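Local atomic coordinates of ancylostoma secreted protein 1 (Necator americanus, PDB entry 3NT8), a protein that is probably associated with the transition of infective hookworm larvae to parasitic life, and is built from two CAP domains. Residues A[30-35]-A[81-86]; A[87-92]-A[170-175]; A[121-126]-A[150-155]; A[289-294]-A[373-378]; A[347-352]-A[390-395]. One frame throughout, in Å; residues are numbered along the deposited sequence.

How the contacts relate
Two CAP domains share this chain: contacts 1 to 3 sample the first, contacts 4 and 5 the second. Contacts 1 and 2 lie with centres about 11 Å apart and touch directly, L82 CD2 resting 3.4 Å from S174 O. Contact 3, enclosed in sequence by contact 2, packs against strand 170-177 on the face opposite C89, where C175 SG comes within 3.6 Å of W126 CZ3. In contacts 2 and 4, centres about 31 Å apart, a loop cysteine after a helix is disulfide-bonded to the sheet: C89 to C167, outside contact 2, and C291 to C377, within contact 4. Contact 5, about 26 Å from contact 4 between centres, marks the outer surface of the second domain.

Contact 1. Residues A[30-35]-A[81-86]; sequences SGITDS and QLQDAI
Q83 reaches from its helix with the amide turned toward the backbone of G31, and OE1 lies 3.5 Å from G31 CA. The side chain first runs extended, CG anti to the backbone N (chi1 179°), then bends at chi2 (86°), which swings the carbonyl end over the turn leading into helix 34-52. G31 carries no side chain, and this lets an amide oxygen settle directly on its alpha carbon. I32 passes alongside: the two side chains slide by one another in opposite directions, I32 CG2 standing 4.1 Å from Q83 OE1. The isoleucine side chain also touches Y164 of strand 159-167. Nothing polar joins the two segments directly, yet the buried amide is engaged at both ends. N29 ND2 donates to OE1, while NE2 gives a hydrogen bond to Y164 O, and these two bonds fix the rotation of the group. Q83 thereby links turn, helix and sheet. T33 is the N-cap of helix 34-52: its side chain caps a backbone N, and its own N bonds to D36 OD2. The contact lies in the alpha-beta-alpha sandwich of the CAP domain, where the turn before its first long helix meets helix 76-85.

Contact 2. Residues A[87-92]-A[170-175]; sequences QSCPSG and KLAVSC
C89 presses against A172 in the tight half of this contact, the two CB atoms 4.1 Å apart. Its SG lies beside the strand backbone, 4.1 Å from A172 N, and the sulfur continues into a disulfide with C167. C89 adopts a left-handed backbone conformation (phi 46°) with its side chain toward the strand, whereas those of P90 and S91 point away. The small methyl of A172 lets the cysteine lie close. This is the sheet face of the CAP sandwich that helix 76-85 covers; V173 and C175, alternating with A172 and S174, look to the opposite face and meet F40 of helix 34-52. Toward solvent the packing thins out. K170 starts extended and skirts the cysteine, its CG 4.1 Å from C89 CB, then bends at chi4 (-53°) to bring the ammonium over the loop. There NZ makes a weak, long hydrogen bond of 3.4 Å to C89 O, whereas its stronger partner is S105 OG on the neighbouring strand 100-107. A water extends the loose side outward: it sits 3.1 Å from S91 OG and accepts a weak hydrogen bond from K170 NZ at 3.5 Å.

Contact 3. Residues A[121-126]-A[150-155]; sequences PTLSGW and SNMVYS
W126 N donates to T122 O at 3.0 Å, a helical bond within helix 119-127 that anchors the residue against which M152 packs. M152 reaches across from helix 147-153 and inserts its thioether beside the root of the tryptophan side chain, at CB. SD faces both W126 CB, at 3.5 Å, and L123 O, at 3.7 Å, which lie next to each other on the facing helix. Relative to the indole the sulfur stands at the edge, 5.5 Å from the centroid of the five-membered ring and 82° off its normal, an edge-on Met-aromatic contact. The methionine runs extended through chi2 and then turns at chi3 (58°), which sends CE away from the tryptophan and toward the leucine, 4.4 Å from L123 CG. One face of the indole is taken by T122 CG2, 3.5 Å above the plane and offset toward the rim, while NE1 gives a weak hydrogen bond to T103 O. The ring is therefore steadied on more than one side, although no hydrogen bond spans the two segments. At the backbone, M152 O accepts from R48 NH1. The contact is thus wedged into the CAP core: L123 and M152 both touch H44 of helix 34-52, W126 and M152 both touch N102 of strand 100-107, and on strand 170-177 W126 reaches C175 and M152 reaches Y177.

Contact 4. Residues A[289-294]-A[373-378]; sequences NKCVYQ and AVVFCN
C291 and C377 are joined by a disulfide that ties the loop after helix 278-288 to the end of strand 369-376, in the second CAP domain of the chain. The covalent link is tight: C291 SG and C377 SG are 2.1 Å apart, and the bridge is left-handed with chi3 at -88°. C291 leaves the helical conformation with a positive phi (67°), the backbone turn that aims its side chain at the strand, and C291 CB ends 3.9 Å from C377 CB. The van der Waals part is lighter. C291 SG lies 4.3 Å from V375 CG1, and N289 crosses the valine at about a right angle. No hydrogen bond runs between the two segments. Cation-pi interactions appear only with partners beyond them: Y293, centre of an inverse gamma turn, pairs with K310 of strand 305-311, and F376 with K318. F382 of strand 381-388 touches both Y293 and C377. At the exposed margin, the amide oxygen of N289 faces the fork of the valine, nearly equidistant from its two methyls, OD1 being 3.6 Å from V375 CG2 and 3.7 Å from V375 CG1.

Contact 5. Residues A[347-352]-A[390-395]; sequences ALWNRP and GGNYMG
W349 extends from the end of the short helix 346-349 toward the loop of residues 390-395, where it meets M394 and N392. At its root, W349 CB meets the methyl of M394, with CE 4.0 Å away. CG lies anti to the backbone N (chi1 -169°), and the indole is carried off the helix and toward the loop. Along the six-membered ring, CE3 is the atom that meets sulfur, 3.9 Å from M394 SD. The methionine side chain crosses that of the tryptophan at about a right angle, and SD lies 4.5 Å from the centroid of that ring, 37° off its normal: an oblique Met-aromatic contact. M394 can offer both SD and CE because its chain is curled at chi2 and chi3. Farther out, W349 CZ3 comes 4.4 Å from N392 ND2, which approaches the ring edge near its plane. That amide is occupied elsewhere, ND2 bonding to G357 O and OD1 to T360 OG1, so the asparagine meets the indole from a fixed position. Behind the tryptophan, R351 NE donates to L348 O at 2.9 Å with an N-H...O angle of 163°, in the carbonyl plane and on a lone pair. L348 CD2 covers one guanidinium face, and the other two nitrogens reach Y336 O and G337 O. This surface contact joins a short helix to the loop following strand 381-388; L344, just ahead of that helix, touches both W349 and M394, and N392 is bonded to helix 357-363 through T360.

Contact 1. Residues A[30-35]-A[81-86]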
# COMPACT_ATOMS: atom_id res chain seq x y z
N SER A 30 27.50 11.74 -12.60
CA SER A 30 28.28 11.32 -13.78
C SER A 30 28.44 9.75 -13.92
O SER A 30 29.11 9.28 -14.82
CB SER A 30 29.65 12.03 -13.79
OG SER A 30 30.45 11.59 -12.70
N GLY A 31 27.88 8.99 -12.97
CA GLY A 31 27.96 7.51 -12.93
C GLY A 31 27.22 6.89 -14.13
O GLY A 31 27.65 5.86 -14.71
N ILE A 32 26.13 7.53 -14.54
CA ILE A 32 25.43 7.04 -15.75
C ILE A 32 25.18 8.23 -16.66
O ILE A 32 25.35 9.38 -16.20
CB ILE A 32 24.17 6.25 -15.41
CG1 ILE A 32 23.20 7.08 -14.54
CG2 ILE A 32 24.59 4.96 -14.62
CD1 ILE A 32 21.74 6.40 -14.42
N THR A 33 24.88 7.96 -17.95
CA THR A 33 24.51 9.06 -18.87
C THR A 33 22.99 9.35 -18.98
O THR A 33 22.18 8.56 -18.54
CB THR A 33 25.05 8.82 -20.26
OG1 THR A 33 24.30 7.77 -20.88
CG2 THR A 33 26.52 8.41 -20.16
N ASP A 34 22.61 10.46 -19.63
CA ASP A 34 21.17 10.71 -19.89
C ASP A 34 20.58 9.66 -20.76
O ASP A 34 19.41 9.30 -20.60
CB ASP A 34 20.90 12.09 -20.45
CG ASP A 34 20.93 13.14 -19.37
OD1 ASP A 34 21.14 12.76 -18.18
OD2 ASP A 34 20.78 14.35 -19.70
N SER A 35 21.40 9.13 -21.64
CA SER A 35 20.97 8.11 -22.55
C SER A 35 20.62 6.84 -21.78
O SER A 35 19.70 6.10 -22.16
CB SER A 35 22.07 7.85 -23.59
OG SER A 35 21.61 6.84 -24.42
N GLN A 81 21.34 8.51 -4.51
CA GLN A 81 21.47 7.69 -3.33
C GLN A 81 21.81 6.24 -3.67
O GLN A 81 22.66 5.66 -3.05
CB GLN A 81 20.20 7.79 -2.45
CG GLN A 81 20.44 7.24 -1.08
CD GLN A 81 19.36 7.61 -0.07
OE1 GLN A 81 18.36 8.28 -0.40
NE2 GLN A 81 19.58 7.19 1.18
N LEU A 82 21.14 5.68 -4.67
CA LEU A 82 21.39 4.34 -5.08
C LEU A 82 22.82 4.20 -5.67
O LEU A 82 23.52 3.19 -5.43
CB LEU A 82 20.34 3.90 -6.10
CG LEU A 82 20.56 2.58 -6.81
CD1 LEU A 82 20.54 1.51 -5.77
CD2 LEU A 82 19.49 2.32 -7.82
N GLN A 83 23.23 5.23 -6.41
CA GLN A 83 24.57 5.21 -7.00
C GLN A 83 25.66 5.14 -5.90
O GLN A 83 26.64 4.41 -6.06
CB GLN A 83 24.77 6.40 -7.92
CG GLN A 83 26.17 6.44 -8.54
CD GLN A 83 26.23 5.60 -9.80
OE1 GLN A 83 25.70 6.01 -10.79
NE2 GLN A 83 26.87 4.45 -9.75
N ASP A 84 25.46 5.90 -4.83
CA ASP A 84 26.39 5.93 -3.69
C ASP A 84 26.47 4.59 -2.97
O ASP A 84 27.47 4.28 -2.33
CB ASP A 84 26.00 7.05 -2.70
CG ASP A 84 26.19 8.41 -3.27
OD1 ASP A 84 27.09 8.58 -4.11
OD2 ASP A 84 25.45 9.33 -2.88
N ALA A 85 25.44 3.76 -3.12
CA ALA A 85 25.35 2.54 -2.34
C ALA A 85 25.96 1.35 -3.02
O ALA A 85 26.25 0.34 -2.38
CB ALA A 85 23.93 2.26 -1.92
N ILE A 86 26.15 1.47 -4.33
CA ILE A 86 26.64 0.36 -5.13
C ILE A 86 28.09 0.54 -5.60
O ILE A 86 28.54 -0.15 -6.52
CB ILE A 86 25.66 0.03 -6.32
CG1 ILE A 86 25.59 1.21 -7.33
CG2 ILE A 86 24.25 -0.23 -5.78
CD1 ILE A 86 24.94 0.85 -8.66

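Contact 2. Residues A[87-92]-A[170-175]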
# COMPACT_ATOMS: atom_id res chain seq x y z
N GLN A 87 28.83 1.44 -4.97
CA GLN A 87 30.18 1.75 -5.49
C GLN A 87 31.13 0.53 -5.46
O GLN A 87 32.03 0.39 -6.30
CB GLN A 87 30.79 2.98 -4.81
CG GLN A 87 30.14 4.34 -5.19
CD GLN A 87 30.44 4.81 -6.62
OE1 GLN A 87 31.61 5.08 -6.99
NE2 GLN A 87 29.37 4.94 -7.44
N SER A 88 30.89 -0.38 -4.52
CA SER A 88 31.73 -1.57 -4.38
C SER A 88 31.04 -2.85 -4.90
O SER A 88 31.50 -3.97 -4.60
CB SER A 88 32.06 -1.75 -2.91
OG SER A 88 30.84 -1.70 -2.17
N CYS A 89 29.99 -2.68 -5.70
CA CYS A 89 29.14 -3.78 -6.20
C CYS A 89 28.75 -4.77 -5.07
O CYS A 89 29.04 -5.99 -5.17
CB CYS A 89 29.75 -4.50 -7.41
SG CYS A 89 30.20 -3.39 -8.79
N PRO A 90 28.09 -4.24 -4.01
CA PRO A 90 27.78 -5.09 -2.86
C PRO A 90 26.78 -6.19 -3.20
O PRO A 90 25.95 -6.01 -4.11
CB PRO A 90 27.16 -4.10 -1.85
CG PRO A 90 26.47 -3.12 -2.70
CD PRO A 90 27.43 -2.93 -3.90
N SER A 91 26.87 -7.29 -2.45
CA SER A 91 25.80 -8.34 -2.40
C SER A 91 24.56 -7.88 -1.61
O SER A 91 24.68 -7.16 -0.64
CB SER A 91 26.35 -9.61 -1.75
OG SER A 91 27.31 -10.22 -2.61
N GLY A 92 23.38 -8.32 -2.04
CA GLY A 92 22.16 -8.01 -1.32
C GLY A 92 21.59 -6.65 -1.63
O GLY A 92 21.88 -6.06 -2.68
N LYS A 170 33.10 -7.18 -12.49
CA LYS A 170 31.78 -7.32 -11.97
C LYS A 170 30.96 -6.06 -12.28
O LYS A 170 31.45 -4.95 -12.20
CB LYS A 170 31.87 -7.59 -10.45
CG LYS A 170 30.54 -7.84 -9.73
CD LYS A 170 30.80 -8.51 -8.34
CE LYS A 170 29.57 -9.21 -7.67
NZ LYS A 170 28.37 -8.28 -7.57
N LEU A 171 29.68 -6.24 -12.59
CA LEU A 171 28.79 -5.11 -12.90
C LEU A 171 27.51 -5.25 -12.11
O LEU A 171 26.85 -6.24 -12.16
CB LEU A 171 28.45 -5.07 -14.40
CG LEU A 171 27.42 -4.00 -14.85
CD1 LEU A 171 27.97 -2.58 -14.81
CD2 LEU A 171 26.99 -4.27 -16.23
N ALA A 172 27.15 -4.22 -11.37
CA ALA A 172 25.89 -4.27 -10.68
C ALA A 172 24.98 -3.22 -11.33
O ALA A 172 25.45 -2.08 -11.62
CB ALA A 172 26.09 -4.02 -9.19
N VAL A 173 23.76 -3.63 -11.64
CA VAL A 173 22.72 -2.77 -12.20
C VAL A 173 21.49 -2.87 -11.30
O VAL A 173 21.11 -3.95 -10.91
CB VAL A 173 22.32 -3.21 -13.61
CG1 VAL A 173 21.31 -2.19 -14.16
CG2 VAL A 173 23.57 -3.36 -14.52
N SER A 174 20.93 -1.73 -10.92
CA SER A 174 19.95 -1.67 -9.82
C SER A 174 18.97 -0.50 -10.06
O SER A 174 19.31 0.45 -10.67
CB SER A 174 20.61 -1.56 -8.42
OG SER A 174 19.63 -1.67 -7.35
N CYS A 175 17.75 -0.63 -9.58
CA CYS A 175 16.72 0.41 -9.68
C CYS A 175 16.00 0.36 -8.37
O CYS A 175 15.84 -0.72 -7.81
CB CYS A 175 15.69 0.15 -10.82
SG CYS A 175 16.24 0.29 -12.51
O HOH W 1 26.49 -10.39 -5.59

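Contact 3. Residues A[121-126]-A[150-155]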
# COMPACT_ATOMS: atom_id res chain seq x y z
N PRO A 121 19.06 -6.26 -21.09
CA PRO A 121 18.89 -7.61 -20.62
C PRO A 121 18.69 -7.67 -19.11
O PRO A 121 18.12 -8.65 -18.64
CB PRO A 121 20.19 -8.33 -21.09
CG PRO A 121 21.20 -7.22 -21.09
CD PRO A 121 20.38 -6.07 -21.73
N THR A 122 19.17 -6.67 -18.35
CA THR A 122 18.85 -6.61 -16.90
C THR A 122 17.34 -6.40 -16.66
O THR A 122 16.70 -7.12 -15.88
CB THR A 122 19.60 -5.50 -16.16
OG1 THR A 122 20.99 -5.77 -16.29
CG2 THR A 122 19.25 -5.49 -14.66
N LEU A 123 16.81 -5.38 -17.32
CA LEU A 123 15.44 -4.99 -17.12
C LEU A 123 14.48 -6.10 -17.69
O LEU A 123 13.44 -6.42 -17.07
CB LEU A 123 15.18 -3.59 -17.66
CG LEU A 123 15.31 -2.45 -16.61
CD1 LEU A 123 16.73 -2.39 -16.11
CD2 LEU A 123 15.00 -1.15 -17.20
N SER A 124 14.85 -6.70 -18.80
CA SER A 124 14.02 -7.73 -19.37
C SER A 124 14.02 -9.02 -18.60
O SER A 124 13.01 -9.77 -18.58
CB SER A 124 14.28 -7.90 -20.89
OG SER A 124 15.53 -8.46 -21.21
N GLY A 125 15.14 -9.29 -17.94
CA GLY A 125 15.29 -10.37 -16.95
C GLY A 125 14.41 -10.16 -15.70
O GLY A 125 13.75 -11.11 -15.21
N TRP A 126 14.37 -8.94 -15.19
CA TRP A 126 13.42 -8.54 -14.11
C TRP A 126 11.99 -8.73 -14.53
O TRP A 126 11.19 -9.30 -13.79
CB TRP A 126 13.65 -7.09 -13.66
CG TRP A 126 14.92 -6.87 -12.96
CD1 TRP A 126 15.70 -7.83 -12.33
CD2 TRP A 126 15.59 -5.62 -12.73
NE1 TRP A 126 16.80 -7.23 -11.77
CE2 TRP A 126 16.78 -5.89 -12.02
CE3 TRP A 126 15.31 -4.30 -13.05
CZ2 TRP A 126 17.68 -4.90 -11.61
CZ3 TRP A 126 16.23 -3.31 -12.67
CH2 TRP A 126 17.40 -3.63 -11.97
N SER A 150 7.06 -7.24 -9.85
CA SER A 150 6.15 -6.46 -9.00
C SER A 150 6.57 -5.01 -8.76
O SER A 150 5.71 -4.12 -8.87
CB SER A 150 5.87 -7.18 -7.67
OG SER A 150 6.93 -7.09 -6.72
N ASN A 151 7.87 -4.76 -8.53
CA ASN A 151 8.42 -3.41 -8.46
C ASN A 151 8.33 -2.65 -9.76
O ASN A 151 8.07 -1.47 -9.74
CB ASN A 151 9.89 -3.35 -7.92
CG ASN A 151 10.03 -4.00 -6.56
OD1 ASN A 151 9.20 -3.77 -5.71
ND2 ASN A 151 11.05 -4.87 -6.38
N MET A 152 8.51 -3.34 -10.87
CA MET A 152 8.47 -2.66 -12.18
C MET A 152 7.05 -2.23 -12.55
O MET A 152 6.88 -1.17 -13.16
CB MET A 152 9.06 -3.55 -13.27
CG MET A 152 10.50 -3.91 -13.06
SD MET A 152 11.34 -4.65 -14.52
CE MET A 152 11.13 -3.35 -15.76
N VAL A 153 6.06 -3.03 -12.18
CA VAL A 153 4.70 -2.93 -12.70
C VAL A 153 3.77 -2.23 -11.73
O VAL A 153 2.65 -1.82 -12.14
CB VAL A 153 4.14 -4.35 -13.15
CG1 VAL A 153 3.55 -5.07 -12.00
CG2 VAL A 153 3.08 -4.24 -14.19
N TYR A 154 4.19 -2.08 -10.47
CA TYR A 154 3.26 -1.65 -9.44
C TYR A 154 2.58 -0.34 -9.73
O TYR A 154 3.21 0.69 -9.81
CB TYR A 154 3.96 -1.61 -8.05
CG TYR A 154 2.99 -1.43 -6.90
CD1 TYR A 154 2.00 -2.39 -6.65
CD2 TYR A 154 3.05 -0.30 -6.08
CE1 TYR A 154 1.07 -2.22 -5.57
CE2 TYR A 154 2.19 -0.15 -5.04
CZ TYR A 154 1.19 -1.09 -4.80
OH TYR A 154 0.35 -0.87 -3.73
N SER A 155 1.27 -0.36 -9.81
CA SER A 155 0.51 0.76 -10.39
C SER A 155 0.63 2.08 -9.63
O SER A 155 0.63 3.10 -10.29
CB SER A 155 -0.92 0.34 -10.59
OG SER A 155 -1.61 0.12 -9.38

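Contact 4. Residues A[289-294]-A[373-378]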
# COMPACT_ATOMS: atom_id res chain seq x y z
N ASN A 289 5.54 6.75 19.33
CA ASN A 289 6.89 7.36 19.58
C ASN A 289 7.88 6.45 20.38
O ASN A 289 9.09 6.62 20.35
CB ASN A 289 6.73 8.73 20.26
CG ASN A 289 6.09 9.75 19.34
OD1 ASN A 289 5.96 9.49 18.14
ND2 ASN A 289 5.67 10.91 19.88
N LYS A 290 7.35 5.43 21.03
CA LYS A 290 8.18 4.48 21.76
C LYS A 290 8.95 3.52 20.87
O LYS A 290 9.98 2.98 21.30
CB LYS A 290 7.34 3.69 22.76
CG LYS A 290 6.89 4.55 23.93
CD LYS A 290 6.03 3.69 24.85
CE LYS A 290 5.36 4.56 25.90
NZ LYS A 290 4.42 3.75 26.67
N CYS A 291 8.45 3.29 19.66
CA CYS A 291 9.18 2.54 18.63
C CYS A 291 9.40 1.07 18.96
O CYS A 291 10.29 0.39 18.41
CB CYS A 291 10.50 3.23 18.30
SG CYS A 291 10.26 4.61 17.24
N VAL A 292 8.57 0.57 19.88
CA VAL A 292 8.52 -0.85 20.13
C VAL A 292 7.26 -1.49 19.45
O VAL A 292 6.10 -1.23 19.82
CB VAL A 292 8.51 -1.17 21.68
CG1 VAL A 292 8.65 -2.65 21.87
CG2 VAL A 292 9.63 -0.36 22.50
N TYR A 293 7.52 -2.37 18.49
CA TYR A 293 6.45 -3.03 17.75
C TYR A 293 5.65 -4.02 18.61
O TYR A 293 5.92 -5.23 18.64
CB TYR A 293 7.00 -3.67 16.47
CG TYR A 293 5.88 -4.30 15.69
CD1 TYR A 293 4.93 -3.48 15.08
CD2 TYR A 293 5.76 -5.69 15.59
CE1 TYR A 293 3.87 -4.01 14.39
CE2 TYR A 293 4.72 -6.23 14.88
CZ TYR A 293 3.77 -5.37 14.29
OH TYR A 293 2.74 -5.87 13.59
N GLN A 294 4.67 -3.51 19.35
CA GLN A 294 3.83 -4.37 20.16
C GLN A 294 2.61 -3.55 20.54
O GLN A 294 2.55 -2.34 20.27
CB GLN A 294 4.60 -4.88 21.43
CG GLN A 294 5.32 -3.79 22.22
CD GLN A 294 5.84 -4.21 23.61
OE1 GLN A 294 6.18 -5.37 23.85
NE2 GLN A 294 5.92 -3.24 24.51
N ALA A 373 -1.37 7.07 14.20
CA ALA A 373 -0.04 7.64 14.08
C ALA A 373 0.83 6.86 13.13
O ALA A 373 0.70 5.68 13.02
CB ALA A 373 0.63 7.75 15.46
N VAL A 374 1.73 7.53 12.41
CA VAL A 374 2.74 6.85 11.62
C VAL A 374 4.08 7.48 12.04
O VAL A 374 4.31 8.70 11.88
CB VAL A 374 2.55 7.03 10.06
CG1 VAL A 374 3.60 6.25 9.29
CG2 VAL A 374 1.21 6.53 9.56
N VAL A 375 4.96 6.63 12.59
CA VAL A 375 6.19 7.11 13.26
C VAL A 375 7.37 6.50 12.50
O VAL A 375 7.36 5.28 12.21
CB VAL A 375 6.27 6.72 14.78
CG1 VAL A 375 7.48 7.40 15.47
CG2 VAL A 375 5.03 7.15 15.52
N PHE A 376 8.36 7.33 12.15
CA PHE A 376 9.56 6.78 11.50
C PHE A 376 10.53 6.31 12.58
O PHE A 376 11.14 7.12 13.27
CB PHE A 376 10.24 7.77 10.58
CG PHE A 376 9.37 8.25 9.41
CD1 PHE A 376 8.44 7.42 8.80
CD2 PHE A 376 9.55 9.52 8.89
CE1 PHE A 376 7.67 7.86 7.72
CE2 PHE A 376 8.77 9.97 7.81
CZ PHE A 376 7.82 9.11 7.23
N CYS A 377 10.63 5.00 12.75
CA CYS A 377 11.53 4.45 13.72
C CYS A 377 12.80 4.04 12.96
O CYS A 377 12.79 3.95 11.73
CB CYS A 377 10.86 3.29 14.44
SG CYS A 377 9.42 3.78 15.49
N ASN A 378 13.90 3.84 13.68
CA ASN A 378 15.18 3.58 13.00
C ASN A 378 15.28 2.17 12.37
O ASN A 378 16.25 1.82 11.65
CB ASN A 378 16.38 3.94 13.90
CG ASN A 378 16.30 3.30 15.30
OD1 ASN A 378 15.86 2.16 15.48
ND2 ASN A 378 16.77 4.05 16.29

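Contact 5. Residues A[347-352]-A[390-395]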
# COMPACT_ATOMS: atom_id res chain seq x y z
N ALA A 347 -12.84 -19.82 19.23
CA ALA A 347 -12.61 -20.83 18.19
C ALA A 347 -12.04 -20.24 16.89
O ALA A 347 -11.10 -20.84 16.30
CB ALA A 347 -13.88 -21.64 17.90
N LEU A 348 -12.59 -19.10 16.43
CA LEU A 348 -12.03 -18.38 15.25
C LEU A 348 -10.72 -17.68 15.55
O LEU A 348 -9.89 -17.51 14.67
CB LEU A 348 -12.99 -17.33 14.70
CG LEU A 348 -14.21 -17.74 13.92
CD1 LEU A 348 -15.03 -16.49 13.81
CD2 LEU A 348 -13.92 -18.26 12.54
N TRP A 349 -10.59 -17.20 16.78
CA TRP A 349 -9.37 -16.50 17.25
C TRP A 349 -8.17 -17.47 17.26
O TRP A 349 -7.09 -17.18 16.70
CB TRP A 349 -9.57 -15.95 18.67
CG TRP A 349 -8.47 -15.02 19.08
CD1 TRP A 349 -7.23 -15.36 19.55
CD2 TRP A 349 -8.50 -13.57 19.02
NE1 TRP A 349 -6.50 -14.23 19.80
CE2 TRP A 349 -7.25 -13.12 19.49
CE3 TRP A 349 -9.45 -12.63 18.60
CZ2 TRP A 349 -6.92 -11.76 19.56
CZ3 TRP A 349 -9.13 -11.30 18.69
CH2 TRP A 349 -7.88 -10.88 19.16
N ASN A 350 -8.37 -18.63 17.86
CA ASN A 350 -7.28 -19.54 18.12
C ASN A 350 -6.90 -20.38 16.90
O ASN A 350 -6.15 -21.36 17.02
CB ASN A 350 -7.63 -20.41 19.32
CG ASN A 350 -7.82 -19.59 20.57
OD1 ASN A 350 -7.17 -18.55 20.76
ND2 ASN A 350 -8.69 -20.06 21.45
N ARG A 351 -7.40 -20.00 15.73
CA ARG A 351 -7.10 -20.73 14.50
C ARG A 351 -5.60 -20.61 14.22
O ARG A 351 -5.02 -19.54 14.37
CB ARG A 351 -7.94 -20.24 13.32
CG ARG A 351 -9.30 -20.91 13.19
CD ARG A 351 -10.10 -20.31 12.04
NE ARG A 351 -10.22 -18.84 12.15
CZ ARG A 351 -10.72 -18.07 11.18
NH1 ARG A 351 -11.17 -18.63 10.06
NH2 ARG A 351 -10.80 -16.75 11.32
N PRO A 352 -4.98 -21.72 13.84
CA PRO A 352 -3.53 -21.68 13.68
C PRO A 352 -3.14 -20.82 12.46
O PRO A 352 -3.64 -21.08 11.37
CB PRO A 352 -3.17 -23.16 13.49
CG PRO A 352 -4.35 -23.91 14.23
CD PRO A 352 -5.54 -23.08 13.86
N GLY A 390 -14.16 1.07 21.11
CA GLY A 390 -13.21 -0.06 21.15
C GLY A 390 -14.00 -1.36 21.30
O GLY A 390 -14.89 -1.46 22.15
N GLY A 391 -13.67 -2.31 20.44
CA GLY A 391 -14.48 -3.52 20.29
C GLY A 391 -13.73 -4.76 20.70
O GLY A 391 -13.13 -4.81 21.76
N ASN A 392 -13.81 -5.81 19.89
CA ASN A 392 -13.13 -7.06 20.15
C ASN A 392 -13.56 -7.64 21.50
O ASN A 392 -12.76 -8.27 22.24
CB ASN A 392 -11.61 -6.97 20.00
CG ASN A 392 -11.16 -6.83 18.55
OD1 ASN A 392 -11.95 -6.53 17.66
ND2 ASN A 392 -9.90 -7.02 18.31
N TYR A 393 -14.83 -7.48 21.80
CA TYR A 393 -15.42 -8.23 22.88
C TYR A 393 -15.58 -9.71 22.47
O TYR A 393 -16.33 -9.99 21.53
CB TYR A 393 -16.80 -7.63 23.23
CG TYR A 393 -16.85 -6.14 23.47
CD1 TYR A 393 -15.96 -5.53 24.34
CD2 TYR A 393 -17.87 -5.35 22.89
CE1 TYR A 393 -16.02 -4.21 24.62
CE2 TYR A 393 -17.95 -4.00 23.15
CZ TYR A 393 -16.99 -3.43 24.02
OH TYR A 393 -16.99 -2.10 24.34
N MET A 394 -14.91 -10.62 23.18
CA MET A 394 -14.94 -12.06 22.88
C MET A 394 -16.29 -12.67 23.18
O MET A 394 -16.80 -12.58 24.31
CB MET A 394 -13.86 -12.85 23.64
CG MET A 394 -12.43 -12.49 23.28
SD MET A 394 -11.99 -12.61 21.52
CE MET A 394 -12.24 -14.35 21.26
N GLY A 395 -16.84 -13.29 22.15
CA GLY A 395 -18.14 -13.93 22.20
C GLY A 395 -19.25 -13.01 21.71
O GLY A 395 -20.43 -13.40 21.74